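Local coordinates for protein transketolase (Campylobacter jejuni, PDB 3L84) that belongs to the transketolases, dimeric thiamine diphosphate-dependent enzymes built from three alpha/beta domains, at residues Ile5-Gln9 / Val41-His45; Ala329-Phe333 / Gly345-Asn349; His453-Glu457 / Ile602-Glu607; Ala526-Leu531 / Leu577-Gly583. All coordinates share one frame. Where two conformers were deposited one is given. Numbering follows the deposited sequence.

Contact 1. Residues Ile5-Gln9 / Val41-His45. With GOL (glycerol), chain B.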
loop_
_atom_site.group_PDB
_atom_site.type_symbol
_atom_site.label_atom_id
_atom_site.label_comp_id
_atom_site.label_asym_id
_atom_site.label_seq_id
_atom_site.Cartn_x
_atom_site.Cartn_y
_atom_site.Cartn_z
ATOM N N ILE A 5 -21.198 -17.949 -36.514
ATOM C CA ILE A 5 -21.936 -17.228 -35.478
ATOM C C ILE A 5 -20.952 -16.614 -34.489
ATOM O O ILE A 5 -21.139 -15.468 -34.060
ATOM C CB ILE A 5 -23.008 -18.072 -34.727
ATOM C CG1 ILE A 5 -23.795 -17.210 -33.722
ATOM C CG2 ILE A 5 -22.413 -19.188 -33.957
ATOM C CD1 ILE A 5 -24.648 -16.116 -34.347
ATOM N N LEU A 6 -19.873 -17.326 -34.139
ATOM C CA LEU A 6 -18.917 -16.785 -33.169
ATOM C C LEU A 6 -18.229 -15.528 -33.691
ATOM O O LEU A 6 -18.013 -14.582 -32.943
ATOM C CB LEU A 6 -17.864 -17.821 -32.767
ATOM C CG LEU A 6 -18.314 -18.774 -31.653
ATOM C CD1 LEU A 6 -18.430 -18.011 -30.334
ATOM C CD2 LEU A 6 -19.620 -19.461 -31.979
ATOM N N GLN A 7 -17.891 -15.515 -34.970
ATOM C CA GLN A 7 -17.266 -14.342 -35.555
ATOM C C GLN A 7 -18.208 -13.136 -35.507
ATOM O O GLN A 7 -17.808 -12.032 -35.136
ATOM C CB GLN A 7 -16.894 -14.621 -36.998
ATOM C CG GLN A 7 -16.196 -13.488 -37.651
ATOM C CD GLN A 7 -15.858 -13.813 -39.098
ATOM O OE1 GLN A 7 -16.058 -12.983 -39.999
ATOM N NE2 GLN A 7 -15.364 -15.036 -39.334
ATOM N N GLU A 8 -19.473 -13.358 -35.847
ATOM C CA GLU A 8 -20.438 -12.282 -35.780
ATOM C C GLU A 8 -20.621 -11.783 -34.351
ATOM O O GLU A 8 -20.652 -10.584 -34.089
ATOM C CB GLU A 8 -21.778 -12.685 -36.387
ATOM C CG GLU A 8 -22.689 -11.460 -36.611
ATOM C CD GLU A 8 -24.122 -11.786 -36.978
ATOM O OE1 GLU A 8 -24.901 -12.115 -36.049
ATOM O OE2 GLU A 8 -24.483 -11.667 -38.175
ATOM N N GLN A 9 -20.716 -12.715 -33.391
ATOM C CA GLN A 9 -20.838 -12.354 -31.973
ATOM C C GLN A 9 -19.640 -11.550 -31.508
ATOM O O GLN A 9 -19.791 -10.512 -30.838
ATOM C CB GLN A 9 -21.045 -13.613 -31.120
ATOM C CG GLN A 9 -22.439 -14.167 -31.228
ATOM C CD GLN A 9 -22.612 -15.367 -30.316
ATOM O OE1 GLN A 9 -22.146 -16.467 -30.635
ATOM N NE2 GLN A 9 -23.202 -15.143 -29.146
ATOM N N VAL A 41 -16.672 -16.939 -26.963
ATOM C CA VAL A 41 -16.684 -18.349 -26.609
ATOM C C VAL A 41 -17.079 -18.589 -25.151
ATOM O O VAL A 41 -17.863 -19.458 -24.827
ATOM C CB VAL A 41 -15.327 -18.993 -26.885
ATOM C CG1 VAL A 41 -15.353 -20.452 -26.519
ATOM C CG2 VAL A 41 -14.959 -18.842 -28.371
ATOM N N LEU A 42 -16.536 -17.768 -24.257
ATOM C CA LEU A 42 -16.855 -17.885 -22.839
ATOM C C LEU A 42 -18.349 -17.749 -22.587
ATOM O O LEU A 42 -18.868 -18.381 -21.669
ATOM C CB LEU A 42 -16.062 -16.838 -22.023
ATOM C CG LEU A 42 -16.209 -16.920 -20.515
ATOM C CD1 LEU A 42 -15.803 -18.261 -19.921
ATOM C CD2 LEU A 42 -15.373 -15.813 -19.873
ATOM N N SER A 43 -19.060 -16.949 -23.376
ATOM C CA SER A 43 -20.507 -16.804 -23.200
ATOM C C SER A 43 -21.271 -18.139 -23.274
ATOM O O SER A 43 -22.355 -18.260 -22.696
ATOM C CB SER A 43 -21.109 -15.812 -24.202
ATOM O OG SER A 43 -21.186 -16.352 -25.511
ATOM N N TYR A 44 -20.724 -19.133 -23.970
ATOM C CA TYR A 44 -21.347 -20.458 -24.076
ATOM C C TYR A 44 -21.082 -21.321 -22.867
ATOM O O TYR A 44 -21.740 -22.336 -22.690
ATOM C CB TYR A 44 -20.841 -21.177 -25.337
ATOM C CG TYR A 44 -21.372 -20.587 -26.613
ATOM C CD1 TYR A 44 -22.494 -21.140 -27.233
ATOM C CD2 TYR A 44 -20.802 -19.448 -27.171
ATOM C CE1 TYR A 44 -23.006 -20.595 -28.374
ATOM C CE2 TYR A 44 -21.322 -18.890 -28.332
ATOM C CZ TYR A 44 -22.423 -19.474 -28.935
ATOM O OH TYR A 44 -22.946 -18.943 -30.086
ATOM N N HIS A 45 -20.073 -20.960 -22.074
ATOM C CA HIS A 45 -19.713 -21.730 -20.888
ATOM C C HIS A 45 -20.260 -21.130 -19.588
ATOM O O HIS A 45 -20.513 -21.860 -18.633
ATOM C CB HIS A 45 -18.186 -21.815 -20.780
ATOM C CG HIS A 45 -17.564 -22.636 -21.858
ATOM N ND1 HIS A 45 -17.265 -23.967 -21.690
ATOM C CD2 HIS A 45 -17.214 -22.318 -23.119
ATOM C CE1 HIS A 45 -16.739 -24.431 -22.815
ATOM N NE2 HIS A 45 -16.712 -23.454 -23.707
HETATM C C1 GOL B . -24.345 -17.682 -26.289
HETATM O O1 GOL B . -23.669 -16.502 -26.670
HETATM C C2 GOL B . -25.005 -17.569 -24.910
HETATM O O2 GOL B . -25.865 -16.444 -24.843
HETATM C C3 GOL B . -25.815 -18.821 -24.594
HETATM O O3 GOL B . -24.994 -19.974 -24.750
#
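This contact joins two N-terminal helices, 3-24 and 30-42, in the thiamine diphosphate binding domain, and it borders a small polar pocket that holds a glycerol. The apolar part centres on Leu6. Its CD1 lies 3.6 Å from Tyr44 CE2 and 4.1 Å from Val41 CG2. Leu6 and Val41 are the closest backbone pair, with their CA atoms 7.1 Å apart. Ile5 adds a looser touch, CG2 to Tyr44 OH at 3.9 Å. The polar part lies one turn on from Ile5. Tyr44 OH donates to Gln9 OE1 at 2.7 Å, so Gln9 sits at the edge of the ring. The other end of the same amide, Gln9 NE2, donates to glycerol O1 at 2.9 Å. Glycerol O1 in turn donates to Ser43 OG at 2.7 Å. Glycerol C1 lies over one face of the Tyr44 ring. Tyr44 OH also bonds Arg289, from helix 284-291. Gln9 NE2 and Ser43 OG, 4.3 Å apart, are bonded not directly but through glycerol O1; the direct tie is Tyr44 to Gln9.

Contact 2. Residues Ala329-Phe333 / Gly345-Asn349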
loop_
_atom_site.group_PDB
_atom_site.type_symbol
_atom_site.label_atom_id
_atom_site.label_comp_id
_atom_site.label_asym_id
_atom_site.label_seq_id
_atom_site.Cartn_x
_atom_site.Cartn_y
_atom_site.Cartn_z
ATOM N N ALA A 329 -25.505 -11.359 22.511
ATOM C CA ALA A 329 -25.109 -10.892 23.842
ATOM C C ALA A 329 -23.596 -10.781 23.840
ATOM O O ALA A 329 -22.845 -11.795 23.831
ATOM C CB ALA A 329 -25.596 -11.866 24.921
ATOM N N TYR A 330 -23.144 -9.552 23.846
ATOM C CA TYR A 330 -21.697 -9.270 23.838
ATOM C C TYR A 330 -21.139 -9.390 25.223
ATOM O O TYR A 330 -21.897 -9.405 26.205
ATOM C CB TYR A 330 -21.460 -7.847 23.371
ATOM C CG TYR A 330 -21.744 -7.616 21.911
ATOM C CD1 TYR A 330 -20.726 -7.620 20.986
ATOM C CD2 TYR A 330 -23.027 -7.362 21.453
ATOM C CE1 TYR A 330 -20.966 -7.373 19.649
ATOM C CE2 TYR A 330 -23.266 -7.129 20.107
ATOM C CZ TYR A 330 -22.229 -7.140 19.217
ATOM O OH TYR A 330 -22.434 -6.893 17.862
ATOM N N PRO A 331 -19.812 -9.518 25.373
ATOM C CA PRO A 331 -19.242 -9.512 26.736
ATOM C C PRO A 331 -19.488 -8.190 27.431
ATOM O O PRO A 331 -19.523 -7.131 26.774
ATOM C CB PRO A 331 -17.723 -9.698 26.498
ATOM C CG PRO A 331 -17.616 -10.148 25.038
ATOM C CD PRO A 331 -18.755 -9.504 24.341
ATOM N N ASP A 332 -19.575 -8.282 28.749
ATOM C CA ASP A 332 -19.756 -7.144 29.626
ATOM C C ASP A 332 -18.387 -6.779 30.175
ATOM O O ASP A 332 -17.866 -7.411 31.070
ATOM C CB ASP A 332 -20.720 -7.465 30.743
ATOM C CG ASP A 332 -20.952 -6.300 31.669
ATOM O OD1 ASP A 332 -20.372 -5.214 31.454
ATOM O OD2 ASP A 332 -21.719 -6.451 32.659
ATOM N N PHE A 333 -17.818 -5.718 29.628
ATOM C CA PHE A 333 -16.494 -5.258 30.012
ATOM C C PHE A 333 -16.516 -4.093 30.979
ATOM O O PHE A 333 -15.457 -3.483 31.249
ATOM C CB PHE A 333 -15.686 -4.855 28.772
ATOM C CG PHE A 333 -15.415 -5.980 27.828
ATOM C CD1 PHE A 333 -14.586 -7.018 28.173
ATOM C CD2 PHE A 333 -15.895 -5.922 26.537
ATOM C CE1 PHE A 333 -14.295 -8.019 27.248
ATOM C CE2 PHE A 333 -15.601 -6.907 25.633
ATOM C CZ PHE A 333 -14.777 -7.929 25.988
ATOM N N GLY A 345 -10.767 -9.255 20.592
ATOM C CA GLY A 345 -10.675 -10.666 20.305
ATOM C C GLY A 345 -11.828 -11.430 20.932
ATOM O O GLY A 345 -12.381 -12.357 20.316
ATOM N N GLU A 346 -12.212 -11.066 22.154
ATOM C CA GLU A 346 -13.371 -11.706 22.762
ATOM C C GLU A 346 -14.662 -11.431 22.000
ATOM O O GLU A 346 -15.492 -12.326 21.813
ATOM C CB GLU A 346 -13.503 -11.198 24.185
ATOM C CG GLU A 346 -12.370 -11.669 25.071
ATOM C CD GLU A 346 -12.749 -12.762 25.956
ATOM O OE1 GLU A 346 -12.677 -12.528 27.186
ATOM O OE2 GLU A 346 -13.146 -13.836 25.430
ATOM N N ILE A 347 -14.798 -10.223 21.475
ATOM C CA ILE A 347 -15.955 -9.882 20.663
ATOM C C ILE A 347 -15.966 -10.699 19.373
ATOM O O ILE A 347 -17.003 -11.206 18.966
ATOM C CB ILE A 347 -16.024 -8.380 20.390
ATOM C CG1 ILE A 347 -16.208 -7.612 21.711
ATOM C CG2 ILE A 347 -17.169 -8.087 19.416
ATOM C CD1 ILE A 347 -15.872 -6.095 21.608
ATOM N N LEU A 348 -14.813 -10.818 18.727
ATOM C CA LEU A 348 -14.729 -11.611 17.471
ATOM C C LEU A 348 -15.190 -13.025 17.710
ATOM O O LEU A 348 -15.918 -13.622 16.893
ATOM C CB LEU A 348 -13.315 -11.633 16.928
ATOM C CG LEU A 348 -12.777 -10.344 16.333
ATOM C CD1 LEU A 348 -11.270 -10.491 16.039
ATOM C CD2 LEU A 348 -13.586 -9.887 15.114
ATOM N N ASN A 349 -14.824 -13.583 18.869
ATOM C CA ASN A 349 -15.286 -14.929 19.219
ATOM C C ASN A 349 -16.792 -15.018 19.451
ATOM O O ASN A 349 -17.412 -15.966 18.987
ATOM C CB ASN A 349 -14.488 -15.439 20.418
ATOM C CG ASN A 349 -13.179 -16.073 20.004
ATOM O OD1 ASN A 349 -13.111 -17.267 19.797
ATOM N ND2 ASN A 349 -12.154 -15.255 19.792
#
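Residues 345-349 form part of helix 340-354 of the pyrimidine binding domain, and the irregular segment 329-333 runs alongside it. Gly345 does not touch the segment, but its O takes two bonds from Asn349, the backbone N at 3.1 Å and the side-chain ND2 at 3.0 Å. Glu346 meets the segment through the aliphatic base of its side chain. Its CB is 3.9 Å from Phe333 CZ and 4.3 Å from Pro331 CG. Ile347 is the main partner and touches three residues. Ile347 CG1 lies 4.1 Å from Pro331 CD and 4.0 Å from Phe333 CE2. Ile347 CG2 lies 3.9 Å from Tyr330 CE1. Both aromatic rings present their edges to the helix. No hydrogen bond crosses between the segments, so packing alone joins them. Asn349 points elsewhere and bonds Glu372 and His374. Segment 329-333 belongs to the preceding linker, after helix 314-321. Tyr330 and Ile347 also both pack on helix 476-488, so the linker lies along helix 340-354 with its tyrosine reaching the neighbouring helix.

Contact 3. Residues His453-Glu457 / Ile602-Glu607; sequences HQPIE and IESFGE
Two irregular loop segments meet here. The CA atoms of Gln454 and Gly606 are 6.2 Å apart, those of Ile456 and Phe605 6.7 Å. Gln454 is extended (phi/psi -113/110), with chi1 m and chi2 t, and its amide reads the backbone of Glu607. NE2 donates to Glu607 O at 2.9 Å. OE1 accepts a weak bond from Glu607 N at 3.0 Å. OE1 is also 3.1 Å from the CA of Gly606 (phi/psi -81/-158), and a side chain there would clash with it. One water links the backbones: it donates to Gln454 O at 2.9 Å and accepts from Gly606 N at 2.9 Å. Gln454 O is also bonded by Arg426 of the second subunit. Ile456 (phi/psi -136/-52, chi1 m, chi2 m) fills the apolar side. Its CD1 lies 3.8 Å from Ile602 CG2 and 3.4 Å from Ser604 O, a buried carbonyl without a polar partner in the model. Its CG1 is 4.4 Å from CD1 of Phe605 (chi1 m). Ile456 N bonds Gln458 OE1, and backbone bonds join Ile456 to His588 and Ile602 to Ala587. Ser604 OG donates to Phe605 O at 2.8 Å. The carboxylates have charge partners outside the two segments: Glu457 pairs with Lys422 and Arg426 of the second subunit, Glu607 with Arg617. Here two loops join the pyrimidine binding and C-terminal domains beside the subunit interface of the transketolase dimer.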
loop_
_atom_site.group_PDB
_atom_site.type_symbol
_atom_site.label_atom_id
_atom_site.label_comp_id
_atom_site.label_asym_id
_atom_site.label_seq_id
_atom_site.Cartn_x
_atom_site.Cartn_y
_atom_site.Cartn_z
ATOM N N HIS A 453 7.367 0.458 13.328
ATOM C CA HIS A 453 6.232 -0.325 13.808
ATOM C C HIS A 453 5.282 0.534 14.642
ATOM O O HIS A 453 4.402 -0.047 15.295
ATOM C CB HIS A 453 6.694 -1.583 14.579
ATOM C CG HIS A 453 7.315 -2.600 13.677
ATOM N ND1 HIS A 453 6.748 -3.822 13.368
ATOM C CD2 HIS A 453 8.441 -2.511 12.937
ATOM C CE1 HIS A 453 7.554 -4.462 12.520
ATOM N NE2 HIS A 453 8.580 -3.682 12.248
ATOM N N GLN A 454 5.460 1.864 14.680
ATOM C CA GLN A 454 4.642 2.763 15.485
ATOM C C GLN A 454 3.838 3.631 14.584
ATOM O O GLN A 454 4.406 4.513 13.920
ATOM C CB GLN A 454 5.507 3.589 16.410
ATOM C CG GLN A 454 6.120 2.726 17.544
ATOM C CD GLN A 454 7.251 3.393 18.280
ATOM O OE1 GLN A 454 7.715 4.447 17.868
ATOM N NE2 GLN A 454 7.715 2.803 19.372
ATOM N N PRO A 455 2.518 3.445 14.511
ATOM C CA PRO A 455 1.685 4.312 13.712
ATOM C C PRO A 455 1.754 5.773 14.135
ATOM O O PRO A 455 1.977 6.085 15.309
ATOM C CB PRO A 455 0.274 3.768 13.957
ATOM C CG PRO A 455 0.483 2.367 14.331
ATOM C CD PRO A 455 1.743 2.362 15.142
ATOM N N ILE A 456 1.658 6.657 13.149
ATOM C CA ILE A 456 1.621 8.111 13.383
ATOM C C ILE A 456 0.535 8.738 12.518
ATOM O O ILE A 456 -0.335 9.466 13.027
ATOM C CB ILE A 456 3.004 8.788 13.082
ATOM C CG1 ILE A 456 4.123 8.232 13.959
ATOM C CG2 ILE A 456 2.893 10.314 13.197
ATOM C CD1 ILE A 456 4.064 8.603 15.441
ATOM N N GLU A 457 0.564 8.458 11.225
ATOM C CA GLU A 457 -0.284 9.108 10.216
ATOM C C GLU A 457 -1.493 8.278 9.763
ATOM O O GLU A 457 -2.324 8.763 8.986
ATOM C CB GLU A 457 0.541 9.505 8.983
ATOM C CG GLU A 457 1.082 8.380 8.130
ATOM C CD GLU A 457 2.408 7.752 8.579
ATOM O OE1 GLU A 457 2.687 7.617 9.807
ATOM O OE2 GLU A 457 3.181 7.296 7.695
ATOM N N ILE A 602 1.485 13.952 18.067
ATOM C CA ILE A 602 2.856 13.606 17.750
ATOM C C ILE A 602 3.124 14.073 16.323
ATOM O O ILE A 602 2.374 13.669 15.417
ATOM C CB ILE A 602 3.080 12.086 17.884
ATOM C CG1 ILE A 602 2.669 11.567 19.238
ATOM C CG2 ILE A 602 4.550 11.724 17.536
ATOM C CD1 ILE A 602 2.677 10.029 19.300
ATOM N N GLU A 603 4.187 14.794 16.118
ATOM C CA GLU A 603 4.498 15.376 14.789
ATOM C C GLU A 603 5.659 14.679 14.106
ATOM O O GLU A 603 5.925 14.959 12.925
ATOM C CB GLU A 603 4.754 16.863 14.928
ATOM C CG GLU A 603 3.520 17.625 15.328
ATOM C CD GLU A 603 3.784 19.106 15.396
ATOM O OE1 GLU A 603 3.473 19.812 14.403
ATOM O OE2 GLU A 603 4.344 19.564 16.431
ATOM N N SER A 604 6.383 13.833 14.808
ATOM C CA SER A 604 7.552 13.129 14.304
ATOM C C SER A 604 7.247 11.645 14.215
ATOM O O SER A 604 6.195 11.193 14.637
ATOM C CB SER A 604 8.747 13.378 15.242
ATOM O OG SER A 604 8.567 12.719 16.467
ATOM N N PHE A 605 8.207 10.869 13.735
ATOM C CA PHE A 605 8.189 9.434 13.937
ATOM C C PHE A 605 8.510 9.082 15.390
ATOM O O PHE A 605 8.943 9.952 16.176
ATOM C CB PHE A 605 9.084 8.690 12.970
ATOM C CG PHE A 605 8.623 8.784 11.539
ATOM C CD1 PHE A 605 7.467 8.132 11.132
ATOM C CD2 PHE A 605 9.340 9.489 10.586
ATOM C CE1 PHE A 605 7.027 8.182 9.811
ATOM C CE2 PHE A 605 8.903 9.569 9.271
ATOM C CZ PHE A 605 7.733 8.906 8.883
ATOM N N GLY A 606 8.265 7.852 15.761
ATOM C CA GLY A 606 8.467 7.399 17.125
ATOM C C GLY A 606 9.891 7.044 17.499
ATOM O O GLY A 606 10.846 7.567 16.930
ATOM N N GLU A 607 10.022 6.220 18.539
ATOM C CA GLU A 607 11.309 5.835 19.102
ATOM C C GLU A 607 11.234 4.397 19.583
ATOM O O GLU A 607 10.243 3.970 20.106
ATOM C CB GLU A 607 11.640 6.734 20.296
ATOM C CG GLU A 607 11.970 8.180 19.961
ATOM C CD GLU A 607 13.300 8.372 19.297
ATOM O OE1 GLU A 607 14.128 7.434 19.197
ATOM O OE2 GLU A 607 13.511 9.533 18.836
HETATM O O HOH W 1 6.846 6.017 13.994
#

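Contact 4. Residues Ala526-Leu531 / Leu577-Gly583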
loop_
_atom_site.group_PDB
_atom_site.type_symbol
_atom_site.label_atom_id
_atom_site.label_comp_id
_atom_site.label_asym_id
_atom_site.label_seq_id
_atom_site.Cartn_x
_atom_site.Cartn_y
_atom_site.Cartn_z
ATOM N N ALA A 526 -17.545 25.371 31.851
ATOM C CA ALA A 526 -16.260 24.780 31.564
ATOM C C ALA A 526 -15.383 25.775 30.847
ATOM O O ALA A 526 -15.821 26.421 29.901
ATOM C CB ALA A 526 -16.434 23.509 30.704
ATOM N N LYS A 527 -14.143 25.873 31.307
ATOM C CA LYS A 527 -13.132 26.686 30.705
ATOM C C LYS A 527 -12.360 25.918 29.638
ATOM O O LYS A 527 -11.836 26.535 28.703
ATOM C CB LYS A 527 -12.144 27.152 31.783
ATOM C CG LYS A 527 -12.758 27.990 32.917
ATOM C CD LYS A 527 -13.362 29.282 32.377
ATOM C CE LYS A 527 -13.779 30.235 33.497
ATOM N NZ LYS A 527 -14.007 31.615 32.969
ATOM N N PHE A 528 -12.262 24.601 29.815
ATOM C CA PHE A 528 -11.520 23.740 28.884
ATOM C C PHE A 528 -12.337 22.513 28.590
ATOM O O PHE A 528 -13.053 22.039 29.474
ATOM C CB PHE A 528 -10.209 23.246 29.485
ATOM C CG PHE A 528 -9.263 24.333 29.846
ATOM C CD1 PHE A 528 -8.688 25.126 28.867
ATOM C CD2 PHE A 528 -8.927 24.560 31.171
ATOM C CE1 PHE A 528 -7.819 26.132 29.214
ATOM C CE2 PHE A 528 -8.059 25.579 31.521
ATOM C CZ PHE A 528 -7.508 26.354 30.532
ATOM N N THR A 529 -12.212 21.981 27.371
ATOM C CA THR A 529 -12.712 20.662 27.027
ATOM C C THR A 529 -11.542 19.853 26.535
ATOM O O THR A 529 -10.842 20.306 25.626
ATOM C CB THR A 529 -13.844 20.707 25.977
ATOM O OG1 THR A 529 -14.962 21.437 26.512
ATOM C CG2 THR A 529 -14.306 19.308 25.590
ATOM N N LEU A 530 -11.306 18.686 27.134
ATOM C CA LEU A 530 -10.242 17.772 26.694
ATOM C C LEU A 530 -10.913 16.669 25.914
ATOM O O LEU A 530 -11.807 16.003 26.456
ATOM C CB LEU A 530 -9.496 17.212 27.902
ATOM C CG LEU A 530 -8.667 18.227 28.731
ATOM C CD1 LEU A 530 -9.460 19.188 29.593
ATOM C CD2 LEU A 530 -7.717 17.430 29.618
ATOM N N LEU A 531 -10.552 16.530 24.665
ATOM C CA LEU A 531 -11.138 15.587 23.723
ATOM C C LEU A 531 -10.071 14.566 23.353
ATOM O O LEU A 531 -8.966 14.971 22.941
ATOM C CB LEU A 531 -11.622 16.343 22.473
ATOM C CG LEU A 531 -12.267 15.514 21.386
ATOM C CD1 LEU A 531 -13.335 16.303 20.638
ATOM C CD2 LEU A 531 -11.231 14.980 20.447
ATOM N N LEU A 577 -18.471 20.725 23.271
ATOM C CA LEU A 577 -17.260 21.479 23.004
ATOM C C LEU A 577 -17.321 22.861 23.643
ATOM O O LEU A 577 -17.624 23.874 22.985
ATOM C CB LEU A 577 -17.005 21.554 21.488
ATOM C CG LEU A 577 -16.908 20.181 20.762
ATOM C CD1 LEU A 577 -16.817 20.381 19.239
ATOM C CD2 LEU A 577 -15.748 19.344 21.294
ATOM N N LYS A 578 -16.967 22.894 24.911
ATOM C CA LYS A 578 -17.054 24.115 25.701
ATOM C C LYS A 578 -15.688 24.741 25.955
ATOM O O LYS A 578 -14.692 24.037 26.134
ATOM C CB LYS A 578 -17.679 23.796 27.050
ATOM C CG LYS A 578 -19.122 23.356 26.985
ATOM C CD LYS A 578 -20.019 24.418 26.443
ATOM C CE LYS A 578 -21.486 24.038 26.613
ATOM N NZ LYS A 578 -22.304 25.047 25.969
ATOM N N GLY A 579 -15.636 26.062 25.976
ATOM C CA GLY A 579 -14.405 26.766 26.306
ATOM C C GLY A 579 -13.334 26.527 25.277
ATOM O O GLY A 579 -13.629 26.415 24.075
ATOM N N GLU A 580 -12.088 26.454 25.732
ATOM C CA GLU A 580 -10.981 26.166 24.832
ATOM C C GLU A 580 -10.851 24.650 24.749
ATOM O O GLU A 580 -10.747 23.938 25.766
ATOM C CB GLU A 580 -9.721 26.801 25.379
ATOM C CG GLU A 580 -8.538 26.770 24.432
ATOM C CD GLU A 580 -7.467 27.768 24.847
ATOM O OE1 GLU A 580 -7.210 28.742 24.090
ATOM O OE2 GLU A 580 -6.937 27.640 25.972
ATOM N N VAL A 581 -10.905 24.126 23.527
ATOM C CA VAL A 581 -10.977 22.674 23.263
ATOM C C VAL A 581 -9.606 22.194 22.851
ATOM O O VAL A 581 -9.037 22.720 21.886
ATOM C CB VAL A 581 -11.996 22.375 22.166
ATOM C CG1 VAL A 581 -12.102 20.856 21.931
ATOM C CG2 VAL A 581 -13.401 22.972 22.514
ATOM N N ILE A 582 -9.090 21.211 23.581
ATOM C CA ILE A 582 -7.779 20.630 23.340
ATOM C C ILE A 582 -7.980 19.161 22.967
ATOM O O ILE A 582 -8.504 18.372 23.763
ATOM C CB ILE A 582 -6.841 20.748 24.531
ATOM C CG1 ILE A 582 -6.689 22.217 24.991
ATOM C CG2 ILE A 582 -5.469 20.128 24.204
ATOM C CD1 ILE A 582 -7.607 22.641 26.105
ATOM N N GLY A 583 -7.555 18.812 21.761
ATOM C CA GLY A 583 -7.569 17.427 21.289
ATOM C C GLY A 583 -6.283 16.720 21.650
ATOM O O GLY A 583 -5.201 17.331 21.546
#
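Ala526 opens the first segment ahead of the strand, and its CB packs on Lys578 CB at 3.9 Å. Lys527 O then accepts from Glu580 N at 3.0 Å and lies 3.5 Å from Gly579 CA. Gly579 has a positive phi, and a CB there would clash with Lys527 O. At Phe528 the strand begins, paired with Glu580. Its ring shares a sheet face with Ile582, CD1 to CD1 at 3.9 Å, and helix 622-629 packs against this face. Both backbone groups of Thr529, which is paired with Val581, bond the 580-583 strand: its N donates to Glu580 O at 2.9 Å and its O accepts from Ile582 N at 2.8 Å. Its OG1 donates to Lys578 O at 2.6 Å, tying the strand to the loop before 580-583. Leu530 pairs with Ile582, but its backbone bonds go to strand 554-558 instead. Leu531 N donates to Ile582 O at 2.9 Å. Its side chain turns to the face of Thr529, where CD1 meets Leu577 CD2 at 3.9 Å. The axes of 528-531 and 580-583 run 19° apart, 4.6 Å at closest approach. This is the staggered bonding of parallel strands. The two lie side by side in the mixed sheet of the C-terminal alpha/beta domain, between 554-558 and 598-600.

The four contacts share no helix or strand. Contact 1 lies in the thiamine diphosphate binding domain, across the chain's centre from the other three, and its centre is 68 Å from that of contact 4. Contacts 1, 2 and 4 are partly buried, while contact 3 is buried. Their chemistry follows their place. Contact 2 holds a linker to a helix by apolar packing alone. Contact 4 relies on backbone bonds within one sheet. Contacts 1 and 3 both use a glutamine amide, in one case with a tyrosine and glycerol, in the other with backbone. Contact 3 alone touches the second subunit. Contacts 3 and 4 come within about 8 Å at their nearest atoms.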